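Putative dehydrogenase (Pseudomonas fluorescens, PDB 6UUG) is the methanesulfinate monooxygenase of a two-component flavin-dependent system in bacterial sulfur assimilation, with an acyl-CoA dehydrogenase fold. Local coordinates at residues L70-P75 against S86-V91. Numbering follows the deposited sequence.
Sequences LALSIP and SETLQV
L72 meets helix 85-96 mainly through CD2, with CG beside the T88 hydroxyl. Its CD2 lies 3.8 Å from T88 CA and 3.9 Å from V91 CG2. T88 and V91 are three residues apart, about one helical turn, so the methyl touches neighbouring points on the same face. L72 and V91 approach tip to tip. L72 and T88 instead run alongside each other in opposite directions. The leucine reaches across because CG is anti to its backbone N (chi1 -178°).

Toward the loop, the T88 hydroxyl makes only van der Waals contact. T88 OG1 is 3.8 Å from L72 CG and 4.0 Å from S73 CB. It sits beside the T88 backbone N (chi1 -62°), which turns it to the loop. S73 adds its CB to this contact, while its OG is hydrogen-bonded to H110 ND1 of helix 100-119.

Helix 100-119 also packs on the contact: H110 touches L72, and F106 touches V91. Backbone hydrogen bonds join L72 to A83 and A71 to L81, so the loop folds back on itself just before helix 85-96. A83 also touches both L72 and T88. The contact lies inside the helical N-terminal domain of the acyl-CoA dehydrogenase family, between the loop after helix 58-67 and helix 85-96.

The chemistry is almost wholly apolar. Between the two segments the contact rests on van der Waals packing of L72 against T88 and V91. Hydrogen bonds of the loop go instead to other partners, among them H109, H110 and residues 81-83.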
ATOM      1  N   LEU A  70      14.043  13.797  36.116  1.00 33.52           N
ATOM      2  CA  LEU A  70      15.390  13.470  35.650  1.00 33.78           C
ATOM      3  C   LEU A  70      16.020  12.338  36.451  1.00 31.73           C
ATOM      4  O   LEU A  70      17.025  11.767  36.014  1.00 32.13           O
ATOM      5  CB  LEU A  70      16.295  14.698  35.680  1.00 32.68           C
ATOM      6  CG  LEU A  70      15.937  15.838  34.725  1.00 33.07           C
ATOM      7  CD1 LEU A  70      16.990  16.938  34.800  1.00 35.07           C
ATOM      8  CD2 LEU A  70      15.779  15.344  33.272  1.00 32.90           C
ATOM      9  N   ALA A  71      15.441  11.978  37.594  1.00 36.73           N
ATOM     10  CA  ALA A  71      15.903  10.849  38.388  1.00 32.09           C
ATOM     11  C   ALA A  71      14.995   9.632  38.230  1.00 33.11           C
ATOM     12  O   ALA A  71      15.074   8.696  39.029  1.00 35.15           O
ATOM     13  CB  ALA A  71      16.007  11.248  39.867  1.00 34.10           C
ATOM     14  N   LEU A  72      14.142   9.628  37.200  1.00 33.65           N
ATOM     15  CA  LEU A  72      13.139   8.573  37.067  1.00 34.17           C
ATOM     16  C   LEU A  72      13.781   7.192  36.967  1.00 28.05           C
ATOM     17  O   LEU A  72      13.305   6.228  37.585  1.00 31.40           O
ATOM     18  CB  LEU A  72      12.264   8.852  35.840  1.00 34.00           C
ATOM     19  CG  LEU A  72      11.110   7.888  35.554  1.00 32.18           C
ATOM     20  CD1 LEU A  72      10.189   7.827  36.767  1.00 31.55           C
ATOM     21  CD2 LEU A  72      10.317   8.357  34.317  1.00 30.84           C
ATOM     22  N   SER A  73      14.846   7.068  36.173  1.00 28.58           N
ATOM     23  CA  SER A  73      15.484   5.778  35.928  1.00 29.84           C
ATOM     24  C   SER A  73      16.504   5.390  36.995  1.00 32.81           C
ATOM     25  O   SER A  73      16.975   4.249  36.986  1.00 33.48           O
ATOM     26  CB  SER A  73      16.184   5.779  34.566  1.00 29.76           C
ATOM     27  OG  SER A  73      17.241   6.710  34.560  1.00 33.62           O
ATOM     28  N   ILE A  74      16.837   6.294  37.910  1.00 33.01           N
ATOM     29  CA  ILE A  74      17.870   6.018  38.914  1.00 31.74           C
ATOM     30  C   ILE A  74      17.233   5.267  40.082  1.00 32.75           C
ATOM     31  O   ILE A  74      16.163   5.677  40.553  1.00 33.30           O
ATOM     32  CB  ILE A  74      18.519   7.325  39.372  1.00 34.56           C
ATOM     33  CG1 ILE A  74      19.281   7.961  38.198  1.00 34.80           C
ATOM     34  CG2 ILE A  74      19.454   7.096  40.557  1.00 32.93           C
ATOM     35  CD1 ILE A  74      19.626   9.435  38.408  1.00 36.73           C
ATOM     36  N   PRO A  75      17.824   4.163  40.546  1.00 32.07           N
ATOM     37  CA  PRO A  75      17.201   3.394  41.638  1.00 31.93           C
ATOM     38  C   PRO A  75      17.062   4.231  42.904  1.00 33.18           C
ATOM     39  O   PRO A  75      17.763   5.224  43.104  1.00 33.78           O
ATOM     40  CB  PRO A  75      18.164   2.218  41.844  1.00 36.79           C
ATOM     41  CG  PRO A  75      18.824   2.040  40.473  1.00 35.93           C
ATOM     42  CD  PRO A  75      19.005   3.476  39.994  1.00 30.56           C
ATOM     43  N   SER A  86      10.218   0.123  31.249  1.00 27.56           N
ATOM     44  CA  SER A  86       8.914   0.310  30.616  1.00 28.52           C
ATOM     45  C   SER A  86       8.216   1.578  31.111  1.00 31.60           C
ATOM     46  O   SER A  86       7.516   2.238  30.333  1.00 27.23           O
ATOM     47  CB  SER A  86       8.030  -0.922  30.848  1.00 32.70           C
ATOM     48  OG  SER A  86       7.763  -1.099  32.240  1.00 30.90           O
ATOM     49  N   GLU A  87       8.397   1.949  32.394  1.00 27.54           N
ATOM     50  CA  GLU A  87       7.779   3.171  32.909  0.54 28.68           C
ATOM     51  C   GLU A  87       8.503   4.416  32.416  1.00 30.06           C
ATOM     52  O   GLU A  87       7.864   5.417  32.073  1.00 29.11           O
ATOM     53  CB  GLU A  87       7.773   3.164  34.441  0.54 30.11           C
ATOM     54  CG  GLU A  87       7.119   1.977  35.095  0.54 31.95           C
ATOM     55  CD  GLU A  87       7.335   2.000  36.607  0.54 33.29           C
ATOM     56  OE1 GLU A  87       6.579   2.710  37.310  0.54 40.68           O
ATOM     57  OE2 GLU A  87       8.281   1.340  37.085  0.54 29.77           O
ATOM     58  N   THR A  88       9.835   4.385  32.403  1.00 28.68           N
ATOM     59  CA  THR A  88      10.597   5.502  31.864  1.00 31.03           C
ATOM     60  C   THR A  88      10.231   5.755  30.408  1.00 28.21           C
ATOM     61  O   THR A  88      10.019   6.903  30.001  1.00 28.92           O
ATOM     62  CB  THR A  88      12.086   5.218  31.991  1.00 28.45           C
ATOM     63  OG1 THR A  88      12.430   5.081  33.386  1.00 30.89           O
ATOM     64  CG2 THR A  88      12.892   6.330  31.374  1.00 30.50           C
ATOM     65  N   LEU A  89      10.131   4.688  29.619  1.00 27.72           N
ATOM     66  CA  LEU A  89       9.805   4.848  28.201  1.00 27.08           C
ATOM     67  C   LEU A  89       8.349   5.257  28.007  1.00 28.03           C
ATOM     68  O   LEU A  89       8.033   5.963  27.050  1.00 27.79           O
ATOM     69  CB  LEU A  89      10.122   3.544  27.460  1.00 27.02           C
ATOM     70  CG  LEU A  89      11.596   3.174  27.460  1.00 28.50           C
ATOM     71  CD1 LEU A  89      11.810   1.731  27.015  1.00 32.11           C
ATOM     72  CD2 LEU A  89      12.367   4.153  26.584  1.00 30.67           C
ATOM     73  N   GLN A  90       7.447   4.835  28.900  1.00 26.22           N
ATOM     74  CA  GLN A  90       6.079   5.339  28.879  1.00 26.11           C
ATOM     75  C   GLN A  90       6.047   6.858  29.015  1.00 26.57           C
ATOM     76  O   GLN A  90       5.243   7.533  28.365  1.00 29.12           O
ATOM     77  CB  GLN A  90       5.256   4.689  30.009  1.00 28.10           C
ATOM     78  CG  GLN A  90       3.765   4.996  29.930  1.00 33.00           C
ATOM     79  CD  GLN A  90       2.960   4.337  31.057  1.00 41.71           C
ATOM     80  OE1 GLN A  90       3.493   4.048  32.128  1.00 43.37           O
ATOM     81  NE2 GLN A  90       1.676   4.118  30.818  1.00 43.27           N
ATOM     82  N   VAL A  91       6.909   7.418  29.867  1.00 27.85           N
ATOM     83  CA  VAL A  91       6.951   8.871  30.001  1.00 26.48           C
ATOM     84  C   VAL A  91       7.506   9.515  28.730  1.00 30.24           C
ATOM     85  O   VAL A  91       6.995  10.544  28.280  1.00 29.67           O
ATOM     86  CB  VAL A  91       7.738   9.271  31.262  1.00 29.22           C
ATOM     87  CG1 VAL A  91       8.007  10.766  31.267  1.00 30.75           C
ATOM     88  CG2 VAL A  91       6.931   8.846  32.521  1.00 28.46           C
TER